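Local coordinates for carbohydrate oxidase (Microdochium nivale, PDB 3RJA), which oxidises the C1 hydroxyl of mono-, oligo- and polysaccharides to the corresponding lactones, using FAD and reducing molecular oxygen to hydrogen peroxide, at residues A20-E23 against R24-P28; Y72-F75 against G76-G79; V86-D89 against R90-D93; V135-S138 against G139-H143. All coordinates share one frame; numbering follows the deposited sequence. Where two conformers were deposited one is given.

Contact 1 (A20-E23 against R24-P28); sequences ADYE and RDVEP. With ABL ((2R,3R,4R,5R)-4,5-dihydroxy-2-(hydroxymethyl)-6-oxopiperidin-3-yl beta-D-glucopyranoside), chain H.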
loop_
_atom_site.group_PDB
_atom_site.type_symbol
_atom_site.label_atom_id
_atom_site.label_comp_id
_atom_site.label_asym_id
_atom_site.label_seq_id
_atom_site.Cartn_x
_atom_site.Cartn_y
_atom_site.Cartn_z
ATOM N N ALA A 20 0.477 -19.647 21.424
ATOM C CA ALA A 20 -0.421 -19.162 20.379
ATOM C C ALA A 20 -0.054 -17.749 19.926
ATOM O O ALA A 20 0.122 -17.532 18.732
ATOM C CB ALA A 20 -1.897 -19.217 20.833
ATOM N N ASP A 21 0.061 -16.808 20.868
ATOM C CA ASP A 21 0.379 -15.428 20.518
ATOM C C ASP A 21 1.662 -15.336 19.693
ATOM O O ASP A 21 1.690 -14.634 18.699
ATOM C CB ASP A 21 0.457 -14.537 21.758
ATOM C CG ASP A 21 -0.921 -14.060 22.217
ATOM O OD1 ASP A 21 -1.326 -12.936 21.843
ATOM O OD2 ASP A 21 -1.614 -14.815 22.931
ATOM N N TYR A 22 2.699 -16.075 20.099
ATOM C CA TYR A 22 3.971 -16.034 19.368
ATOM C C TYR A 22 3.785 -16.565 17.940
ATOM O O TYR A 22 4.140 -15.880 16.981
ATOM C CB TYR A 22 5.079 -16.806 20.105
ATOM C CG TYR A 22 6.410 -16.795 19.379
ATOM C CD1 TYR A 22 6.706 -17.746 18.412
ATOM C CD2 TYR A 22 7.367 -15.832 19.666
ATOM C CE1 TYR A 22 7.935 -17.734 17.743
ATOM C CE2 TYR A 22 8.570 -15.798 19.003
ATOM C CZ TYR A 22 8.853 -16.749 18.041
ATOM O OH TYR A 22 10.084 -16.717 17.401
ATOM N N GLU A 23 3.191 -17.763 17.812
ATOM C CA GLU A 23 2.935 -18.364 16.509
ATOM C C GLU A 23 2.132 -17.439 15.585
ATOM O O GLU A 23 2.444 -17.340 14.411
ATOM C CB GLU A 23 2.253 -19.745 16.617
ATOM C CG GLU A 23 3.129 -20.837 17.306
ATOM C CD GLU A 23 4.403 -21.190 16.550
ATOM O OE1 GLU A 23 4.310 -21.535 15.362
ATOM O OE2 GLU A 23 5.502 -21.131 17.147
ATOM N N ARG A 24 1.085 -16.797 16.119
ATOM C CA ARG A 24 0.308 -15.830 15.369
ATOM C C ARG A 24 1.164 -14.611 14.943
ATOM O O ARG A 24 1.164 -14.230 13.780
ATOM C CB ARG A 24 -0.894 -15.348 16.193
ATOM C CG ARG A 24 -1.612 -14.138 15.570
ATOM C CD ARG A 24 -2.838 -13.674 16.385
ATOM N NE ARG A 24 -3.080 -12.255 16.138
ATOM C CZ ARG A 24 -4.176 -11.587 16.511
ATOM N NH1 ARG A 24 -5.160 -12.229 17.138
ATOM N NH2 ARG A 24 -4.288 -10.274 16.253
ATOM N N ASP A 25 1.866 -14.008 15.894
ATOM C CA ASP A 25 2.584 -12.759 15.651
ATOM C C ASP A 25 3.812 -12.916 14.709
ATOM O O ASP A 25 4.177 -11.976 13.988
ATOM C CB ASP A 25 3.038 -12.138 16.974
ATOM C CG ASP A 25 1.882 -11.520 17.807
ATOM O OD1 ASP A 25 0.772 -11.277 17.299
ATOM O OD2 ASP A 25 2.107 -11.260 19.015
ATOM N N VAL A 26 4.435 -14.107 14.733
ATOM C CA VAL A 26 5.687 -14.338 14.037
ATOM C C VAL A 26 5.431 -14.805 12.582
ATOM O O VAL A 26 6.372 -14.919 11.774
ATOM C CB VAL A 26 6.583 -15.393 14.771
ATOM C CG1 VAL A 26 6.165 -16.832 14.393
ATOM C CG2 VAL A 26 8.053 -15.190 14.397
ATOM N N GLU A 27 4.169 -15.083 12.270
ATOM C CA GLU A 27 3.827 -15.594 10.950
ATOM C C GLU A 27 3.705 -14.425 9.952
ATOM O O GLU A 27 2.888 -13.520 10.165
ATOM C CB GLU A 27 2.498 -16.379 11.017
ATOM C CG GLU A 27 2.075 -17.037 9.683
ATOM C CD GLU A 27 0.742 -17.791 9.794
ATOM O OE1 GLU A 27 -0.220 -17.252 10.394
ATOM O OE2 GLU A 27 0.673 -18.931 9.279
ATOM N N PRO A 28 4.507 -14.429 8.876
ATOM C CA PRO A 28 4.414 -13.351 7.835
ATOM C C PRO A 28 3.159 -13.511 7.002
ATOM O O PRO A 28 2.661 -14.651 6.870
ATOM C CB PRO A 28 5.593 -13.647 6.922
ATOM C CG PRO A 28 5.794 -15.210 7.049
ATOM C CD PRO A 28 5.441 -15.515 8.492
HETATM C C1A ABL H . 2.545 -14.480 24.394
HETATM O O1A ABL H . 3.209 -15.106 23.535
HETATM C C2A ABL H . 1.783 -15.205 25.506
HETATM O O2A ABL H . 1.454 -16.497 25.002
HETATM C C3A ABL H . 0.467 -14.478 25.828
HETATM O O3A ABL H . -0.136 -15.131 26.960
HETATM C C4A ABL H . 0.738 -13.041 26.176
HETATM O O1 ABL H . -0.493 -12.356 26.473
HETATM C C5A ABL H . 1.270 -12.405 24.863
HETATM N N5 ABL H . 2.458 -13.131 24.378
HETATM C C6A ABL H . 1.715 -10.948 25.127
HETATM O O6A ABL H . 2.278 -10.826 26.420
HETATM C C1 ABL H . -0.768 -11.812 27.787
HETATM C C2 ABL H . -2.136 -11.102 27.753
HETATM O O2 ABL H . -2.130 -10.047 26.786
HETATM C C3 ABL H . -2.474 -10.533 29.124
HETATM O O3 ABL H . -3.816 -10.085 29.073
HETATM C C4 ABL H . -2.256 -11.606 30.237
HETATM O O4 ABL H . -2.362 -11.003 31.519
HETATM C C5 ABL H . -0.879 -12.265 30.098
HETATM O O5 ABL H . -0.809 -12.818 28.775
HETATM C C6 ABL H . -0.552 -13.303 31.179
HETATM O O6 ABL H . -1.477 -14.352 31.305
#
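Tyr-22 and Val-26 meet one turn apart along the short helix that starts at Ala-20, their side chains crossing obliquely. The phenol ring presents a face to Val-26, whose CB sits over it but offset toward the rim. The branches divide the work: Val-26 CG1 comes within 3.9 Å of Tyr-22 CE1, while CG2 reaches further along the ring, to 4.0 Å from CZ. With CG anti to the backbone N (chi1 180°), the Tyr-22 ring stands out from the helix, leaning enough toward its C-terminal end for one face to meet Val-26, and both side chains also lie against Ile-40 of strand 39-42. A serine in place of Tyr-22 would probably leave both Val-26 methyls without their aromatic cover and open a gap beside Ile-40. Arg-24 goes another way: its chain is extended from CG to NE, and NH2 forms a salt bridge with Asp-89 and a hydrogen bond with Ile-311 O. Asp-25 folds back over the preceding turn, its CG 3.2 Å from Asp-21 O, and its OD1 is taken by Arg-90. Asp-21 lines the pocket of a second copy of the substrate analogue, held at the surface well away from the flavin. Thr-19 and Ile-16 supply hydrogen bonds to that molecule. Beneath the side chains run the i to i+4 bonds of the helix: Arg-24 N to Ala-20 O is nearly straight (170° at the hydrogen), and Val-26 N reaches Tyr-22 O at 2.9 Å with a more bent 143°.

Contact 2 (Y72-F75 against G76-G79); sequences YASF and GFGG. With FAD (flavin-adenine dinucleotide), chain B.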
loop_
_atom_site.group_PDB
_atom_site.type_symbol
_atom_site.label_atom_id
_atom_site.label_comp_id
_atom_site.label_asym_id
_atom_site.label_seq_id
_atom_site.Cartn_x
_atom_site.Cartn_y
_atom_site.Cartn_z
ATOM N N TYR A 72 5.079 -7.100 1.454
ATOM C CA TYR A 72 5.301 -8.198 0.504
ATOM C C TYR A 72 6.708 -8.731 0.710
ATOM O O TYR A 72 7.014 -9.855 0.322
ATOM C CB TYR A 72 5.120 -7.718 -0.928
ATOM C CG TYR A 72 3.696 -7.355 -1.331
ATOM C CD1 TYR A 72 2.601 -7.584 -0.483
ATOM C CD2 TYR A 72 3.440 -6.816 -2.604
ATOM C CE1 TYR A 72 1.285 -7.286 -0.902
ATOM C CE2 TYR A 72 2.181 -6.505 -3.013
ATOM C CZ TYR A 72 1.089 -6.742 -2.171
ATOM O OH TYR A 72 -0.178 -6.415 -2.620
ATOM N N ALA A 73 7.562 -7.911 1.337
ATOM C CA ALA A 73 8.950 -8.276 1.637
ATOM C C ALA A 73 9.195 -8.747 3.086
ATOM O O ALA A 73 10.347 -9.049 3.464
ATOM C CB ALA A 73 9.897 -7.085 1.306
ATOM N N SER A 74 8.134 -8.821 3.888
ATOM C CA SER A 74 8.260 -9.060 5.337
ATOM C C SER A 74 9.134 -8.028 6.024
ATOM O O SER A 74 9.869 -8.374 6.966
ATOM C CB SER A 74 8.823 -10.464 5.636
ATOM O OG SER A 74 7.953 -11.439 5.122
ATOM N N PHE A 75 9.093 -6.770 5.546
ATOM C CA PHE A 75 9.886 -5.727 6.173
ATOM C C PHE A 75 9.452 -5.377 7.618
ATOM O O PHE A 75 10.199 -4.718 8.343
ATOM C CB PHE A 75 9.968 -4.477 5.285
ATOM C CG PHE A 75 10.862 -4.639 4.068
ATOM C CD1 PHE A 75 11.885 -5.586 4.046
ATOM C CD2 PHE A 75 10.689 -3.811 2.955
ATOM C CE1 PHE A 75 12.741 -5.707 2.907
ATOM C CE2 PHE A 75 11.535 -3.910 1.813
ATOM C CZ PHE A 75 12.556 -4.882 1.796
ATOM N N GLY A 76 8.260 -5.817 8.039
ATOM C CA GLY A 76 7.822 -5.562 9.413
ATOM C C GLY A 76 8.704 -6.316 10.414
ATOM O O GLY A 76 8.791 -5.923 11.588
ATOM N N PHE A 77 9.366 -7.383 9.944
ATOM C CA PHE A 77 10.355 -8.151 10.732
ATOM C C PHE A 77 11.722 -7.509 10.655
ATOM O O PHE A 77 12.641 -7.863 11.401
ATOM C CB PHE A 77 10.494 -9.592 10.186
ATOM C CG PHE A 77 9.246 -10.426 10.328
ATOM C CD1 PHE A 77 8.199 -10.305 9.413
ATOM C CD2 PHE A 77 9.130 -11.353 11.365
ATOM C CE1 PHE A 77 7.082 -11.099 9.543
ATOM C CE2 PHE A 77 8.023 -12.146 11.489
ATOM C CZ PHE A 77 6.991 -12.019 10.584
ATOM N N GLY A 78 11.872 -6.581 9.733
ATOM C CA GLY A 78 13.174 -6.065 9.441
ATOM C C GLY A 78 13.787 -6.611 8.158
ATOM O O GLY A 78 14.874 -6.171 7.770
ATOM N N GLY A 79 13.109 -7.555 7.496
ATOM C CA GLY A 79 13.634 -8.131 6.231
ATOM C C GLY A 79 14.896 -8.979 6.373
ATOM O O GLY A 79 15.612 -9.221 5.401
HETATM P PA FAD B . 3.742 -4.124 7.816
HETATM O O1A FAD B . 3.342 -4.318 9.254
HETATM O O2A FAD B . 4.386 -5.322 7.168
HETATM O O5B FAD B . 4.752 -2.880 7.723
HETATM C C5B FAD B . 5.071 -2.326 6.451
HETATM C C4B FAD B . 6.235 -1.336 6.627
HETATM O O4B FAD B . 5.816 -0.243 7.446
HETATM C C3B FAD B . 7.447 -1.955 7.320
HETATM O O3B FAD B . 8.623 -1.268 6.887
HETATM C C2B FAD B . 7.183 -1.587 8.777
HETATM O O2B FAD B . 8.299 -1.591 9.635
HETATM C C1B FAD B . 6.598 -0.192 8.608
HETATM N N9A FAD B . 5.742 0.138 9.743
HETATM C C8A FAD B . 4.732 -0.633 10.310
HETATM N N7A FAD B . 4.213 0.085 11.342
HETATM C C5A FAD B . 4.844 1.268 11.416
HETATM C C6A FAD B . 4.698 2.353 12.286
HETATM N N6A FAD B . 3.768 2.336 13.266
HETATM N N1A FAD B . 5.511 3.456 12.086
HETATM C C2A FAD B . 6.472 3.463 11.081
HETATM N N3A FAD B . 6.646 2.378 10.245
HETATM C C4A FAD B . 5.823 1.305 10.417
HETATM N N1 FAD B . -1.759 -1.306 -1.118
HETATM C C2 FAD B . -2.470 -0.231 -1.663
HETATM O O2 FAD B . -1.955 0.886 -1.800
HETATM N N3 FAD B . -3.806 -0.452 -1.988
HETATM C C4 FAD B . -4.514 -1.606 -1.714
HETATM O O4 FAD B . -5.744 -1.680 -1.933
HETATM C C4X FAD B . -3.700 -2.744 -1.183
HETATM N N5 FAD B . -4.279 -3.900 -0.906
HETATM C C5X FAD B . -3.585 -4.931 -0.318
HETATM C C6 FAD B . -4.244 -6.130 0.058
HETATM C C7 FAD B . -3.586 -7.115 0.770
HETATM C C7M FAD B . -4.308 -8.422 1.159
HETATM C C8 FAD B . -2.274 -6.861 1.236
HETATM C C8M FAD B . -1.519 -7.899 2.042
HETATM C C9 FAD B . -1.593 -5.726 0.822
HETATM C C9A FAD B . -2.237 -4.729 0.062
HETATM N N10 FAD B . -1.615 -3.497 -0.254
HETATM C C10 FAD B . -2.298 -2.516 -0.957
HETATM C "C1'" FAD B . -0.182 -3.283 0.129
HETATM C "C2'" FAD B . -0.088 -2.527 1.448
HETATM O "O2'" FAD B . -0.417 -1.161 1.230
HETATM C "C3'" FAD B . 1.326 -2.591 1.980
HETATM O "O3'" FAD B . 1.758 -3.933 2.053
HETATM C "C4'" FAD B . 1.391 -1.910 3.357
HETATM O "O4'" FAD B . 2.687 -1.442 3.573
HETATM C "C5'" FAD B . 0.946 -2.852 4.478
HETATM O "O5'" FAD B . 0.997 -2.179 5.706
HETATM P P FAD B . 1.102 -3.055 7.070
HETATM O O1P FAD B . 1.041 -2.160 8.270
HETATM O O2P FAD B . 0.018 -4.135 7.065
HETATM O O3P FAD B . 2.528 -3.740 6.831
#
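Ser-74 O takes up two backbone N-H groups from the residues that follow, Phe-77 N at 3.2 Å and, weakly, Gly-79 N at 3.4 Å. Phe-75 O accepts from Gly-78 N at 2.9 Å, a donor standing well above the carbonyl plane. The 6-to-1 bond enclosing a 5-to-2 bond, with Gly-78 at positive phi (103°), resembles a Schellman motif, though its outer bond is weak and no regular helix precedes it; it lies in the loop between strands 63-66 and 84-87 of the FAD-binding domain. Apolar packing accompanies it. With CG anti to the carbonyl carbon (chi1 -73°), Phe-75 brings its ring edge to Gly-79 CA, 3.8 Å from CD1, where a CB on Gly-79 would collide with that ring atom, while Ala-73 CB covers the centre of one ring face. Phe-77 turns its ring edge to Ser-74 O, and its CD1 stands 3.8 Å from Ser-74 CB. Ser-74 OG bonds to Leu-33 O. The cofactor is touched at both ends of 72-75: Phe-75 CB approaches the ribose oxygen O3B of FAD, and Tyr-72 CE1 lies 3.7 Å from C9 of its isoalloxazine. Tyr-72 OH is hydrogen-bonded to Gln-387 and to N5 of the substrate analogue in the active site. A phenylalanine replacing Tyr-72 would probably leave Gln-387 OE1 and the analogue's ring nitrogen without their hydroxyl partner.

Contact 3 (V86-D89 against R90-D93); sequences VQLD and RMID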
loop_
_atom_site.group_PDB
_atom_site.type_symbol
_atom_site.label_atom_id
_atom_site.label_comp_id
_atom_site.label_asym_id
_atom_site.label_seq_id
_atom_site.Cartn_x
_atom_site.Cartn_y
_atom_site.Cartn_z
ATOM N N VAL A 86 8.568 -4.889 17.095
ATOM C CA VAL A 86 7.523 -4.207 17.850
ATOM C C VAL A 86 6.215 -4.540 17.170
ATOM O O VAL A 86 5.894 -3.968 16.106
ATOM C CB VAL A 86 7.750 -2.684 17.882
ATOM C CG1 VAL A 86 6.618 -1.954 18.616
ATOM C CG2 VAL A 86 9.124 -2.346 18.505
ATOM N N GLN A 87 5.490 -5.502 17.770
ATOM C CA GLN A 87 4.259 -6.061 17.206
ATOM C C GLN A 87 3.086 -5.160 17.651
ATOM O O GLN A 87 2.804 -5.076 18.846
ATOM C CB GLN A 87 4.056 -7.482 17.734
ATOM C CG GLN A 87 2.747 -8.129 17.343
ATOM C CD GLN A 87 2.583 -8.218 15.819
ATOM O OE1 GLN A 87 3.568 -8.312 15.086
ATOM N NE2 GLN A 87 1.348 -8.193 15.354
ATOM N N LEU A 88 2.440 -4.477 16.697
ATOM C CA LEU A 88 1.514 -3.384 17.035
ATOM C C LEU A 88 0.035 -3.761 16.978
ATOM O O LEU A 88 -0.826 -2.989 17.422
ATOM C CB LEU A 88 1.759 -2.163 16.124
ATOM C CG LEU A 88 3.117 -1.462 16.216
ATOM C CD1 LEU A 88 3.308 -0.405 15.083
ATOM C CD2 LEU A 88 3.331 -0.806 17.602
ATOM N N ASP A 89 -0.257 -4.941 16.440
ATOM C CA ASP A 89 -1.608 -5.261 16.013
ATOM C C ASP A 89 -2.663 -5.489 17.126
ATOM O O ASP A 89 -3.829 -5.805 16.818
ATOM C CB ASP A 89 -1.588 -6.400 14.972
ATOM C CG ASP A 89 -1.738 -7.784 15.599
ATOM O OD1 ASP A 89 -1.228 -8.000 16.717
ATOM O OD2 ASP A 89 -2.354 -8.664 14.946
ATOM N N ARG A 90 -2.295 -5.332 18.401
ATOM C CA ARG A 90 -3.295 -5.378 19.478
ATOM C C ARG A 90 -3.694 -3.950 19.858
ATOM O O ARG A 90 -4.587 -3.748 20.672
ATOM C CB ARG A 90 -2.790 -6.130 20.724
ATOM C CG ARG A 90 -2.321 -7.566 20.506
ATOM C CD ARG A 90 -3.359 -8.432 19.774
ATOM N NE ARG A 90 -3.136 -9.849 20.045
ATOM C CZ ARG A 90 -2.223 -10.588 19.421
ATOM N NH1 ARG A 90 -1.453 -10.045 18.485
ATOM N NH2 ARG A 90 -2.079 -11.869 19.729
ATOM N N MET A 91 -3.009 -2.962 19.272
ATOM C CA MET A 91 -3.342 -1.548 19.492
ATOM C C MET A 91 -4.235 -1.082 18.328
ATOM O O MET A 91 -3.752 -0.620 17.279
ATOM C CB MET A 91 -2.083 -0.684 19.597
ATOM C CG MET A 91 -1.122 -1.093 20.735
ATOM S SD MET A 91 0.470 -0.273 20.532
ATOM C CE MET A 91 -0.032 1.369 21.057
ATOM N N ILE A 92 -5.539 -1.207 18.518
ATOM C CA ILE A 92 -6.462 -1.159 17.401
ATOM C C ILE A 92 -7.515 -0.059 17.475
ATOM O O ILE A 92 -8.370 0.020 16.604
ATOM C CB ILE A 92 -7.212 -2.546 17.255
ATOM C CG1 ILE A 92 -8.024 -2.863 18.517
ATOM C CG2 ILE A 92 -6.223 -3.663 16.915
ATOM C CD1 ILE A 92 -9.022 -4.052 18.333
ATOM N N ASP A 93 -7.486 0.764 18.515
ATOM C CA ASP A 93 -8.614 1.677 18.744
ATOM C C ASP A 93 -8.560 2.964 17.944
ATOM O O ASP A 93 -7.484 3.535 17.741
ATOM C CB ASP A 93 -8.658 2.075 20.209
ATOM C CG ASP A 93 -8.939 0.887 21.119
ATOM O OD1 ASP A 93 -9.498 -0.123 20.648
ATOM O OD2 ASP A 93 -8.584 0.973 22.298
HETATM O O HOH W 1 0.280 -4.864 19.832
#
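Arg-90 and Asp-89 occupy the two central positions of a type I beta turn, Leu-88 to Met-91, which carries the chain out of strand 84-87 of the FAD-binding domain. The side chains of this pair lie side by side and point the same way. The arginine chain is bent at chi2 (-52°), which curls the guanidinium back so that NH1 donates to Asp-89 OD1 at 2.7 Å in a salt bridge. OD1 uses its syn lone pair and lies near the guanidinium plane, although the two planes stand 78° apart. Arg-90 was deposited in two conformers, so this geometry belongs to one of them. Gln-87 NE2 is a second donor on the same OD1, meeting it from above the carboxylate at 2.9 Å; OD2 goes to Arg-24 and Arg-111. Arg-90 also pairs with Asp-21 and Asp-25, tying the turn to helix 20-25. Its backbone N donates to a water at 3.0 Å that in turn donates to Gln-87 O, bridging across the turn. Met-91 N closes the turn on Leu-88 O at 2.9 Å. The Met-91 side chain, bent at chi3, sets SD 4.1 Å from Leu-88 CD2, and both lie on Ile-49 of helix 46-58, with Leu-88 also touching FAD. Last comes Ile-92, whose CG2 methyl presses to 3.2 Å from Asp-89 O.

Contact 4 (V135-S138 against G139-H143); sequences VGIS and GHFAH. With FAD (flavin-adenine dinucleotide), chain B.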
loop_
_atom_site.group_PDB
_atom_site.type_symbol
_atom_site.label_atom_id
_atom_site.label_comp_id
_atom_site.label_asym_id
_atom_site.label_seq_id
_atom_site.Cartn_x
_atom_site.Cartn_y
_atom_site.Cartn_z
ATOM N N VAL A 135 -5.008 -5.298 5.971
ATOM C CA VAL A 135 -3.875 -4.379 5.870
ATOM C C VAL A 135 -3.786 -3.473 7.105
ATOM O O VAL A 135 -4.789 -2.964 7.584
ATOM C CB VAL A 135 -3.927 -3.571 4.548
ATOM C CG1 VAL A 135 -2.904 -2.430 4.536
ATOM C CG2 VAL A 135 -3.636 -4.527 3.383
ATOM N N GLY A 136 -2.585 -3.298 7.634
ATOM C CA GLY A 136 -2.385 -2.410 8.765
ATOM C C GLY A 136 -2.398 -0.945 8.332
ATOM O O GLY A 136 -1.885 -0.591 7.257
ATOM N N ILE A 137 -3.014 -0.103 9.168
ATOM C CA ILE A 137 -2.992 1.337 8.993
ATOM C C ILE A 137 -1.557 1.909 8.832
ATOM O O ILE A 137 -1.344 2.796 7.991
ATOM C CB ILE A 137 -3.745 2.057 10.149
ATOM C CG1 ILE A 137 -3.983 3.528 9.809
ATOM C CG2 ILE A 137 -3.053 1.902 11.510
ATOM C CD1 ILE A 137 -4.648 4.308 10.949
ATOM N N SER A 138 -0.582 1.402 9.607
ATOM C CA SER A 138 0.718 2.097 9.640
ATOM C C SER A 138 1.547 1.904 8.387
ATOM O O SER A 138 1.972 2.877 7.817
ATOM C CB SER A 138 1.538 1.805 10.901
ATOM O OG SER A 138 0.811 2.188 12.045
ATOM N N GLY A 139 1.788 0.660 7.961
ATOM C CA GLY A 139 2.502 0.449 6.689
ATOM C C GLY A 139 1.816 1.097 5.499
ATOM O O GLY A 139 2.466 1.662 4.613
ATOM N N HIS A 140 0.494 1.018 5.482
ATOM C CA HIS A 140 -0.325 1.507 4.370
ATOM C C HIS A 140 -0.241 3.028 4.250
ATOM O O HIS A 140 0.150 3.552 3.194
ATOM C CB HIS A 140 -1.781 1.076 4.573
ATOM C CG HIS A 140 -2.682 1.296 3.386
ATOM N ND1 HIS A 140 -2.595 0.537 2.236
ATOM C CD2 HIS A 140 -3.742 2.130 3.212
ATOM C CE1 HIS A 140 -3.556 0.904 1.396
ATOM N NE2 HIS A 140 -4.248 1.887 1.958
ATOM N N PHE A 141 -0.597 3.722 5.330
ATOM C CA PHE A 141 -0.635 5.187 5.315
ATOM C C PHE A 141 0.771 5.805 5.208
ATOM O O PHE A 141 0.935 6.871 4.634
ATOM C CB PHE A 141 -1.352 5.722 6.570
ATOM C CG PHE A 141 -2.872 5.616 6.532
ATOM C CD1 PHE A 141 -3.525 4.370 6.418
ATOM C CD2 PHE A 141 -3.651 6.774 6.642
ATOM C CE1 PHE A 141 -4.922 4.298 6.411
ATOM C CE2 PHE A 141 -5.046 6.721 6.629
ATOM C CZ PHE A 141 -5.688 5.464 6.531
ATOM N N ALA A 142 1.783 5.145 5.774
ATOM C CA ALA A 142 3.130 5.734 5.799
ATOM C C ALA A 142 3.748 5.845 4.404
ATOM O O ALA A 142 4.750 6.564 4.223
ATOM C CB ALA A 142 4.058 4.929 6.726
ATOM N N HIS A 143 3.194 5.085 3.446
ATOM C CA HIS A 143 3.817 4.966 2.129
ATOM C C HIS A 143 2.867 5.307 0.983
ATOM O O HIS A 143 3.221 5.128 -0.168
ATOM C CB HIS A 143 4.472 3.577 1.925
ATOM C CG HIS A 143 5.433 3.201 3.018
ATOM N ND1 HIS A 143 5.075 2.397 4.091
ATOM C CD2 HIS A 143 6.718 3.579 3.242
ATOM C CE1 HIS A 143 6.114 2.266 4.902
ATOM N NE2 HIS A 143 7.117 2.993 4.419
HETATM P PA FAD B . 3.742 -4.124 7.816
HETATM O O1A FAD B . 3.342 -4.318 9.254
HETATM O O2A FAD B . 4.386 -5.322 7.168
HETATM O O5B FAD B . 4.752 -2.880 7.723
HETATM C C5B FAD B . 5.071 -2.326 6.451
HETATM C C4B FAD B . 6.235 -1.336 6.627
HETATM O O4B FAD B . 5.816 -0.243 7.446
HETATM C C3B FAD B . 7.447 -1.955 7.320
HETATM O O3B FAD B . 8.623 -1.268 6.887
HETATM C C2B FAD B . 7.183 -1.587 8.777
HETATM O O2B FAD B . 8.299 -1.591 9.635
HETATM C C1B FAD B . 6.598 -0.192 8.608
HETATM N N9A FAD B . 5.742 0.138 9.743
HETATM C C8A FAD B . 4.732 -0.633 10.310
HETATM N N7A FAD B . 4.213 0.085 11.342
HETATM C C5A FAD B . 4.844 1.268 11.416
HETATM C C6A FAD B . 4.698 2.353 12.286
HETATM N N6A FAD B . 3.768 2.336 13.266
HETATM N N1A FAD B . 5.511 3.456 12.086
HETATM C C2A FAD B . 6.472 3.463 11.081
HETATM N N3A FAD B . 6.646 2.378 10.245
HETATM C C4A FAD B . 5.823 1.305 10.417
HETATM N N1 FAD B . -1.759 -1.306 -1.118
HETATM C C2 FAD B . -2.470 -0.231 -1.663
HETATM O O2 FAD B . -1.955 0.886 -1.800
HETATM N N3 FAD B . -3.806 -0.452 -1.988
HETATM C C4 FAD B . -4.514 -1.606 -1.714
HETATM O O4 FAD B . -5.744 -1.680 -1.933
HETATM C C4X FAD B . -3.700 -2.744 -1.183
HETATM N N5 FAD B . -4.279 -3.900 -0.906
HETATM C C5X FAD B . -3.585 -4.931 -0.318
HETATM C C6 FAD B . -4.244 -6.130 0.058
HETATM C C7 FAD B . -3.586 -7.115 0.770
HETATM C C7M FAD B . -4.308 -8.422 1.159
HETATM C C8 FAD B . -2.274 -6.861 1.236
HETATM C C8M FAD B . -1.519 -7.899 2.042
HETATM C C9 FAD B . -1.593 -5.726 0.822
HETATM C C9A FAD B . -2.237 -4.729 0.062
HETATM N N10 FAD B . -1.615 -3.497 -0.254
HETATM C C10 FAD B . -2.298 -2.516 -0.957
HETATM C "C1'" FAD B . -0.182 -3.283 0.129
HETATM C "C2'" FAD B . -0.088 -2.527 1.448
HETATM O "O2'" FAD B . -0.417 -1.161 1.230
HETATM C "C3'" FAD B . 1.326 -2.591 1.980
HETATM O "O3'" FAD B . 1.758 -3.933 2.053
HETATM C "C4'" FAD B . 1.391 -1.910 3.357
HETATM O "O4'" FAD B . 2.687 -1.442 3.573
HETATM C "C5'" FAD B . 0.946 -2.852 4.478
HETATM O "O5'" FAD B . 0.997 -2.179 5.706
HETATM P P FAD B . 1.102 -3.055 7.070
HETATM O O1P FAD B . 1.041 -2.160 8.270
HETATM O O2P FAD B . 0.018 -4.135 7.065
HETATM O O3P FAD B . 2.528 -3.740 6.831
#
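Ile-137 and Phe-141 make the close-packed part of this contact, one turn apart on helix 137-142. Ile-137 CG1 sits over one face of the phenyl ring, offset toward its rim, in a CH-pi contact 3.9 Å from the centroid. Ile-137 CG1 is anti to the backbone N (chi1 -168°), which swings that methylene out beside the following turn. Beneath it Phe-141 N donates to Ile-137 O at 2.9 Å, and Ala-142 CB is pressed to 3.1 Å from Ser-138 O. The looser part is where Val-135 and Gly-136 meet His-140, though all of it is buried and it has no solvent side. There the bond from His-140 N to Gly-136 O is weak, at 3.4 Å, and Val-135 CG1 only brushes His-140 CB, the two side chains crossing at about a right angle. The other branch, Val-135 CG2, packs 3.5 Å from C8 of the flavin. Gly-136, the N-cap, donates its N to FAD O2P at 2.8 Å, and Gly-139 N donates to O1P, so the helix start points N-H groups at the phosphate and probably stabilises its charge. Neither glycine has a CB to hold that phosphate off. His-140 ND1 shares a hydrogen bond of 2.9 Å with the ribityl O2', and His-143 ND1 bonds to Gly-139 O in the carbonyl plane. The helix packs on strand 196-206, where Ile-137 and Phe-141 rest on Leu-202, and on helix 112-123, where Phe-141 touches Leu-112 and Leu-115.

In the fold
The four contacts follow one another in series, none nested in or crossing another, each closing a turn within one continuous run. Contact 1 winds the short helix 20-25, the second in the chain, and leads on to Pro-28, which packs on Ser-74 of contact 2. Val-26 O also meets the Phe-77 ring there. Contact 2 shapes the loop between strands 63-66 and 84-87, and contact 3 turns the chain at the end of the latter strand, returning to contact 1 through charged pairs. Contact 4 spans helix 137-142, touching none of the others directly. FAD joins it to contact 2, their centres about 13 Å apart, and is touched by Leu-88 of contact 3 as well.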